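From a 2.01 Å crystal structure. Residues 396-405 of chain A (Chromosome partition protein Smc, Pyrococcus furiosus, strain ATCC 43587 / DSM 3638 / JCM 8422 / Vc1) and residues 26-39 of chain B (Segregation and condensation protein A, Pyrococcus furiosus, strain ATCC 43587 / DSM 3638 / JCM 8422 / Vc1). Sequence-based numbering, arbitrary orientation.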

ATOM      1  N   ALA A 396       5.932  26.415   1.336  1.00 36.03           N
ATOM      2  CA  ALA A 396       6.940  26.959   0.427  1.00 36.89           C
ATOM      3  C   ALA A 396       6.326  27.920  -0.589  1.00 39.39           C
ATOM      4  O   ALA A 396       6.875  28.998  -0.854  1.00 38.55           O
ATOM      5  N   MET A 397       5.208  27.527  -1.201  1.00 35.04           N
ATOM      6  CA  MET A 397       4.548  28.400  -2.165  1.00 41.66           C
ATOM      7  C   MET A 397       4.189  29.737  -1.532  1.00 45.12           C
ATOM      8  O   MET A 397       4.452  30.799  -2.103  1.00 49.59           O
ATOM      9  N   LYS A 398       3.606  29.704  -0.335  1.00 46.78           N
ATOM     10  CA  LYS A 398       3.240  30.941   0.343  1.00 45.44           C
ATOM     11  C   LYS A 398       4.470  31.791   0.642  1.00 49.00           C
ATOM     12  O   LYS A 398       4.507  32.981   0.301  1.00 51.94           O
ATOM     13  N   ILE A 399       5.499  31.192   1.262  1.00 43.91           N
ATOM     14  CA  ILE A 399       6.685  31.953   1.668  1.00 42.12           C
ATOM     15  C   ILE A 399       7.333  32.636   0.468  1.00 45.60           C
ATOM     16  O   ILE A 399       7.772  33.790   0.559  1.00 45.31           O
ATOM     17  N   LEU A 400       7.373  31.955  -0.679  1.00 41.89           N
ATOM     18  CA  LEU A 400       8.049  32.505  -1.851  1.00 46.87           C
ATOM     19  C   LEU A 400       7.183  33.523  -2.591  1.00 47.71           C
ATOM     20  O   LEU A 400       7.706  34.520  -3.099  1.00 49.22           O
ATOM     21  N   GLU A 401       5.873  33.276  -2.692  1.00 46.43           N
ATOM     22  CA  GLU A 401       4.966  34.287  -3.233  1.00 52.53           C
ATOM     23  C   GLU A 401       5.111  35.604  -2.475  1.00 58.46           C
ATOM     24  O   GLU A 401       5.169  36.682  -3.081  1.00 58.45           O
ATOM     25  N   GLU A 402       5.197  35.526  -1.144  1.00 53.59           N
ATOM     26  CA  GLU A 402       5.380  36.722  -0.329  1.00 55.88           C
ATOM     27  C   GLU A 402       6.763  37.344  -0.531  1.00 59.35           C
ATOM     28  O   GLU A 402       6.903  38.570  -0.462  1.00 63.00           O
ATOM     29  N   ILE A 403       7.791  36.533  -0.801  1.00 56.47           N
ATOM     30  CA  ILE A 403       9.108  37.099  -1.096  1.00 53.60           C
ATOM     31  C   ILE A 403       9.095  37.793  -2.456  1.00 60.43           C
ATOM     32  O   ILE A 403       9.863  38.736  -2.690  1.00 62.46           O
ATOM     33  N   ARG A 404       8.197  37.383  -3.356  1.00 60.66           N
ATOM     34  CA  ARG A 404       8.038  38.010  -4.669  1.00 62.79           C
ATOM     35  C   ARG A 404       7.487  39.437  -4.525  1.00 66.29           C
ATOM     36  O   ARG A 404       6.805  39.955  -5.415  1.00 61.30           O
ATOM     37  N   LYS A 405       7.791  40.086  -3.402  1.00 67.01           N
ATOM     38  CA  LYS A 405       7.404  41.467  -3.150  1.00 62.83           C
ATOM     39  C   LYS A 405       8.603  42.214  -2.562  1.00 68.56           C
ATOM     40  O   LYS A 405       9.365  42.881  -3.275  1.00 63.93           O
ATOM     41  OXT LYS A 405       8.848  42.142  -1.352  1.00 65.90           O
TER
ATOM     42  N   PHE B  26      17.416  28.104   2.192  1.00 33.83           N
ATOM     43  CA  PHE B  26      16.847  27.401   1.044  1.00 30.37           C
ATOM     44  C   PHE B  26      15.977  28.329   0.206  1.00 31.34           C
ATOM     45  O   PHE B  26      16.101  28.359  -1.023  1.00 28.71           O
ATOM     46  N   TRP B  27      15.093  29.104   0.855  1.00 28.16           N
ATOM     47  CA  TRP B  27      14.175  29.955   0.099  1.00 32.15           C
ATOM     48  C   TRP B  27      14.921  30.871  -0.861  1.00 32.55           C
ATOM     49  O   TRP B  27      14.445  31.145  -1.966  1.00 35.63           O
ATOM     50  N   ASP B  28      16.093  31.360  -0.456  1.00 34.20           N
ATOM     51  CA  ASP B  28      16.834  32.291  -1.301  1.00 36.39           C
ATOM     52  C   ASP B  28      17.453  31.613  -2.513  1.00 34.77           C
ATOM     53  O   ASP B  28      17.968  32.310  -3.399  1.00 33.40           O
ATOM     54  N   LEU B  29      17.437  30.283  -2.557  1.00 33.36           N
ATOM     55  CA  LEU B  29      18.041  29.518  -3.638  1.00 33.09           C
ATOM     56  C   LEU B  29      17.055  29.139  -4.731  1.00 31.18           C
ATOM     57  O   LEU B  29      17.487  28.784  -5.825  1.00 29.95           O
ATOM     58  N   VAL B  30      15.753  29.235  -4.472  1.00 33.07           N
ATOM     59  CA  VAL B  30      14.727  28.737  -5.385  1.00 29.95           C
ATOM     60  C   VAL B  30      14.424  29.790  -6.447  1.00 35.66           C
ATOM     61  O   VAL B  30      13.949  30.886  -6.114  1.00 36.42           O
ATOM     62  N   PRO B  31      14.667  29.512  -7.731  1.00 38.41           N
ATOM     63  CA  PRO B  31      14.599  30.583  -8.737  1.00 37.42           C
ATOM     64  C   PRO B  31      13.199  30.909  -9.250  1.00 42.77           C
ATOM     65  O   PRO B  31      13.042  31.955  -9.893  1.00 45.64           O
ATOM     66  N   ASP B  32      12.178  30.088  -8.987  1.00 43.14           N
ATOM     67  CA  ASP B  32      10.822  30.404  -9.438  1.00 40.13           C
ATOM     68  C   ASP B  32       9.814  29.940  -8.400  1.00 41.98           C
ATOM     69  O   ASP B  32      10.026  28.938  -7.712  1.00 39.71           O
ATOM     70  N   VAL B  33       8.703  30.670  -8.311  1.00 37.04           N
ATOM     71  CA  VAL B  33       7.622  30.324  -7.394  1.00 40.53           C
ATOM     72  C   VAL B  33       6.694  29.352  -8.107  1.00 42.65           C
ATOM     73  O   VAL B  33       5.565  29.704  -8.474  1.00 41.85           O
ATOM     74  N   GLU B  34       7.174  28.126  -8.326  1.00 39.96           N
ATOM     75  CA  GLU B  34       6.435  27.069  -9.006  1.00 40.97           C
ATOM     76  C   GLU B  34       6.800  25.780  -8.279  1.00 35.38           C
ATOM     77  O   GLU B  34       7.985  25.580  -7.951  1.00 33.10           O
ATOM     78  N   PRO B  35       5.824  24.907  -7.990  1.00 34.93           N
ATOM     79  CA  PRO B  35       6.133  23.730  -7.154  1.00 28.90           C
ATOM     80  C   PRO B  35       7.215  22.839  -7.735  1.00 30.43           C
ATOM     81  O   PRO B  35       8.038  22.324  -6.969  1.00 28.67           O
ATOM     82  N   LYS B  36       7.265  22.674  -9.068  1.00 26.02           N
ATOM     83  CA  LYS B  36       8.282  21.822  -9.662  1.00 22.83           C
ATOM     84  C   LYS B  36       9.675  22.399  -9.471  1.00 29.59           C
ATOM     85  O   LYS B  36      10.651  21.651  -9.373  1.00 28.19           O
ATOM     86  N   ILE B  37       9.791  23.722  -9.430  1.00 30.43           N
ATOM     87  CA  ILE B  37      11.103  24.330  -9.287  1.00 29.50           C
ATOM     88  C   ILE B  37      11.543  24.301  -7.832  1.00 26.62           C
ATOM     89  O   ILE B  37      12.721  24.064  -7.539  1.00 27.33           O
ATOM     90  N   ILE B  38      10.610  24.526  -6.899  1.00 26.44           N
ATOM     91  CA  ILE B  38      10.916  24.290  -5.492  1.00 27.74           C
ATOM     92  C   ILE B  38      11.400  22.863  -5.308  1.00 27.81           C
ATOM     93  O   ILE B  38      12.453  22.618  -4.712  1.00 26.08           O
ATOM     94  N   ALA B  39      10.663  21.904  -5.865  1.00 25.56           N
ATOM     95  CA  ALA B  39      11.033  20.508  -5.678  1.00 27.37           C
ATOM     96  C   ALA B  39      12.404  20.223  -6.278  1.00 28.26           C
ATOM     97  O   ALA B  39      13.252  19.580  -5.643  1.00 27.69           O
TER

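This is an almost purely apolar contact, in which one face of the last helical turns of the Smc stretch is wrapped by a bent ScpA segment and no hydrogen bond crosses between them. The rule on the helix is spacing: Ala396(A), Ile399(A), Leu400(A) and Ile403(A) all send CA-to-CB toward chain B, whereas Lys398(A) points away and touches nothing there.

Leu400(A) is the central knob. With chi1 m and chi2 t, it reaches Val30(B) and Ile38(B) through CD1, at 3.9 Å from Val30(B) CG1 and 3.7 Å from Ile38(B) CG1, while its CD2 lies 4.1 Å from Trp27(B) CB. Leu400(A) CB also meets Val33(B) CG1 at 3.9 Å, so four residues pack against one leucine.

Trp27(B), chi1 m, lays its indole along the helix. Ile399(A), in the m,t rotamer, sets CG2 over the ring face, 3.6 Å from the centroid of the five-membered ring and nearly on its normal, a CH-pi contact; its CD1 lies 3.5 Å from Trp27(B) CZ2. Ala396(A) CB also packs against the ring, 3.4 Å from Trp27(B) CZ3.

Met397(A) starts sideways, but its all-m side chain curls toward chain B. There SD lies 3.7 Å from Ile38(B) CD1, and CE lies 3.7 Å from Pro35(B) CD, in the first turn of the ScpA helix. Val33(B), chi1 t, is the broadest contributor from chain B: CG1 touches Glu401(A) CG at 3.5 Å, using the aliphatic part of an otherwise exposed acid.

Past the helix end, Arg404(A) extends its guanidinium over Val33(B), with NH1 3.7 Å from Val33(B) CG2. Arg404(A) NH2 stays 4.2 Å from Pro31(B) O, too far for a hydrogen bond, so even this charged group contributes mainly by covering an apolar side chain.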

ATOM      1  CB  ALA A 396       7.657  25.821  -0.298  1.00 32.66           C
ATOM      2  CB  MET A 397       3.300  27.721  -2.732  1.00 40.47           C
ATOM      3  CG  MET A 397       3.607  26.687  -3.804  1.00 39.83           C
ATOM      4  SD  MET A 397       4.478  27.425  -5.203  1.00 47.72           S
ATOM      5  CE  MET A 397       3.094  27.987  -6.198  1.00 46.47           C
ATOM      6  CB  LYS A 398       2.469  30.623   1.624  1.00 47.00           C
ATOM      7  CG  LYS A 398       1.066  30.060   1.374  1.00 55.35           C
ATOM      8  CD  LYS A 398       0.194  30.134   2.630  1.00 59.96           C
ATOM      9  CE  LYS A 398      -0.916  29.078   2.641  1.00 56.39           C
ATOM     10  NZ  LYS A 398      -2.102  29.407   1.813  1.00 64.43           N
ATOM     11  CB  ILE A 399       7.683  31.047   2.415  1.00 39.90           C
ATOM     12  CG1 ILE A 399       7.161  30.727   3.820  1.00 41.30           C
ATOM     13  CG2 ILE A 399       9.061  31.710   2.488  1.00 40.91           C
ATOM     14  CD1 ILE A 399       8.069  29.858   4.647  1.00 39.66           C
ATOM     15  CB  LEU A 400       8.468  31.376  -2.788  1.00 40.42           C
ATOM     16  CG  LEU A 400       9.607  30.529  -2.225  1.00 39.94           C
ATOM     17  CD1 LEU A 400       9.734  29.238  -3.012  1.00 35.29           C
ATOM     18  CD2 LEU A 400      10.904  31.322  -2.263  1.00 35.01           C
ATOM     19  CB  GLU A 401       3.518  33.787  -3.168  1.00 51.94           C
ATOM     20  CG  GLU A 401       3.180  32.720  -4.208  1.00 54.33           C
ATOM     21  CD  GLU A 401       1.902  31.922  -3.899  1.00 60.02           C
ATOM     22  OE1 GLU A 401       1.559  31.733  -2.704  1.00 57.53           O
ATOM     23  OE2 GLU A 401       1.252  31.460  -4.863  1.00 62.09           O
ATOM     24  CB  GLU A 402       5.124  36.376   1.139  1.00 51.29           C
ATOM     25  CG  GLU A 402       5.589  37.414   2.140  1.00 63.56           C
ATOM     26  CD  GLU A 402       4.821  38.736   2.052  1.00 74.16           C
ATOM     27  OE1 GLU A 402       5.361  39.759   2.538  1.00 74.01           O
ATOM     28  OE2 GLU A 402       3.692  38.757   1.503  1.00 70.28           O
ATOM     29  CB  ILE A 403      10.196  36.004  -1.007  1.00 50.41           C
ATOM     30  CG1 ILE A 403      10.390  35.549   0.443  1.00 46.32           C
ATOM     31  CG2 ILE A 403      11.528  36.482  -1.550  1.00 44.99           C
ATOM     32  CD1 ILE A 403      11.413  34.443   0.590  1.00 46.81           C
ATOM     33  CB  ARG A 404       7.141  37.116  -5.552  1.00 61.51           C
ATOM     34  CG  ARG A 404       6.920  37.559  -7.007  1.00 63.68           C
ATOM     35  CD  ARG A 404       7.097  36.430  -7.998  1.00 62.97           C
ATOM     36  NE  ARG A 404       8.511  36.124  -8.184  1.00 70.16           N
ATOM     37  CZ  ARG A 404       8.983  35.171  -8.990  1.00 73.03           C
ATOM     38  NH1 ARG A 404       8.152  34.410  -9.700  1.00 69.08           N
ATOM     39  NH2 ARG A 404      10.293  34.974  -9.086  1.00 67.66           N
ATOM     40  CB  LYS A 405       6.215  41.526  -2.193  1.00 63.72           C
ATOM     41  CG  LYS A 405       5.130  40.484  -2.470  1.00 65.90           C
ATOM     42  CD  LYS A 405       4.397  40.754  -3.778  1.00 66.16           C
ATOM     43  CE  LYS A 405       3.407  39.645  -4.094  1.00 62.03           C
ATOM     44  NZ  LYS A 405       2.264  39.652  -3.139  1.00 69.63           N
TER
ATOM     45  CB  PHE B  26      16.037  26.175   1.501  1.00 28.39           C
ATOM     46  CG  PHE B  26      15.253  25.505   0.386  1.00 25.78           C
ATOM     47  CD1 PHE B  26      15.908  24.916  -0.683  1.00 27.50           C
ATOM     48  CD2 PHE B  26      13.863  25.472   0.415  1.00 31.41           C
ATOM     49  CE1 PHE B  26      15.196  24.286  -1.710  1.00 28.73           C
ATOM     50  CE2 PHE B  26      13.126  24.854  -0.621  1.00 26.18           C
ATOM     51  CZ  PHE B  26      13.800  24.259  -1.684  1.00 28.29           C
ATOM     52  CB  TRP B  27      13.302  30.806   1.027  1.00 37.41           C
ATOM     53  CG  TRP B  27      12.498  30.059   2.053  1.00 39.17           C
ATOM     54  CD1 TRP B  27      12.386  30.368   3.385  1.00 39.19           C
ATOM     55  CD2 TRP B  27      11.687  28.897   1.843  1.00 37.31           C
ATOM     56  NE1 TRP B  27      11.562  29.466   4.011  1.00 40.54           N
ATOM     57  CE2 TRP B  27      11.119  28.552   3.091  1.00 38.72           C
ATOM     58  CE3 TRP B  27      11.383  28.112   0.725  1.00 35.03           C
ATOM     59  CZ2 TRP B  27      10.269  27.448   3.250  1.00 39.78           C
ATOM     60  CZ3 TRP B  27      10.552  27.019   0.889  1.00 33.34           C
ATOM     61  CH2 TRP B  27      10.000  26.698   2.142  1.00 31.88           C
ATOM     62  CB  ASP B  28      17.940  32.988  -0.498  1.00 35.48           C
ATOM     63  CG  ASP B  28      17.397  33.908   0.592  1.00 37.20           C
ATOM     64  OD1 ASP B  28      16.174  34.204   0.612  1.00 39.43           O
ATOM     65  OD2 ASP B  28      18.219  34.354   1.420  1.00 37.70           O
ATOM     66  CB  LEU B  29      18.690  28.244  -3.083  1.00 30.09           C
ATOM     67  CG  LEU B  29      20.218  28.183  -2.911  1.00 36.69           C
ATOM     68  CD1 LEU B  29      20.871  29.555  -2.925  1.00 33.37           C
ATOM     69  CD2 LEU B  29      20.600  27.405  -1.661  1.00 28.78           C
ATOM     70  CB  VAL B  30      13.455  28.350  -4.617  1.00 33.56           C
ATOM     71  CG1 VAL B  30      12.364  27.910  -5.590  1.00 31.83           C
ATOM     72  CG2 VAL B  30      13.762  27.261  -3.584  1.00 31.52           C
ATOM     73  CB  PRO B  31      15.501  30.056  -9.869  1.00 34.58           C
ATOM     74  CG  PRO B  31      15.420  28.569  -9.756  1.00 37.53           C
ATOM     75  CD  PRO B  31      15.260  28.268  -8.271  1.00 36.09           C
ATOM     76  CB  ASP B  32      10.496  29.759 -10.792  1.00 41.82           C
ATOM     77  CG  ASP B  32      11.442  30.215 -11.892  1.00 49.33           C
ATOM     78  OD1 ASP B  32      11.364  31.403 -12.283  1.00 57.94           O
ATOM     79  OD2 ASP B  32      12.276  29.395 -12.350  1.00 51.01           O
ATOM     80  CB  VAL B  33       6.861  31.576  -6.917  1.00 42.66           C
ATOM     81  CG1 VAL B  33       5.925  31.225  -5.767  1.00 44.68           C
ATOM     82  CG2 VAL B  33       7.832  32.662  -6.499  1.00 50.72           C
ATOM     83  CB  GLU B  34       6.792  26.972 -10.490  1.00 37.09           C
ATOM     84  CG  GLU B  34       5.584  26.952 -11.416  1.00 54.21           C
ATOM     85  CD  GLU B  34       4.576  28.065 -11.104  1.00 56.80           C
ATOM     86  OE1 GLU B  34       3.444  27.725 -10.662  1.00 60.00           O
ATOM     87  OE2 GLU B  34       4.930  29.261 -11.301  1.00 57.89           O
ATOM     88  CB  PRO B  35       4.775  23.003  -7.036  1.00 28.35           C
ATOM     89  CG  PRO B  35       3.823  23.744  -7.925  1.00 35.19           C
ATOM     90  CD  PRO B  35       4.373  25.113  -8.138  1.00 37.17           C
ATOM     91  CB  LYS B  36       8.005  21.609 -11.144  1.00 25.92           C
ATOM     92  CG  LYS B  36       8.898  20.554 -11.784  1.00 33.04           C
ATOM     93  CD  LYS B  36       8.501  20.232 -13.232  1.00 35.55           C
ATOM     94  CE  LYS B  36       8.673  21.444 -14.140  1.00 42.15           C
ATOM     95  NZ  LYS B  36       8.436  21.115 -15.573  1.00 47.57           N
ATOM     96  CB  ILE B  37      11.087  25.756  -9.865  1.00 34.01           C
ATOM     97  CG1 ILE B  37      10.670  25.718 -11.339  1.00 29.48           C
ATOM     98  CG2 ILE B  37      12.454  26.403  -9.732  1.00 29.72           C
ATOM     99  CD1 ILE B  37      11.559  24.826 -12.194  1.00 34.94           C
ATOM    100  CB  ILE B  38       9.696  24.585  -4.604  1.00 28.83           C
ATOM    101  CG1 ILE B  38       9.262  26.044  -4.751  1.00 30.81           C
ATOM    102  CG2 ILE B  38      10.036  24.308  -3.149  1.00 27.07           C
ATOM    103  CD1 ILE B  38       7.872  26.304  -4.244  1.00 32.27           C
ATOM    104  CB  ALA B  39       9.962  19.606  -6.288  1.00 26.63           C
TER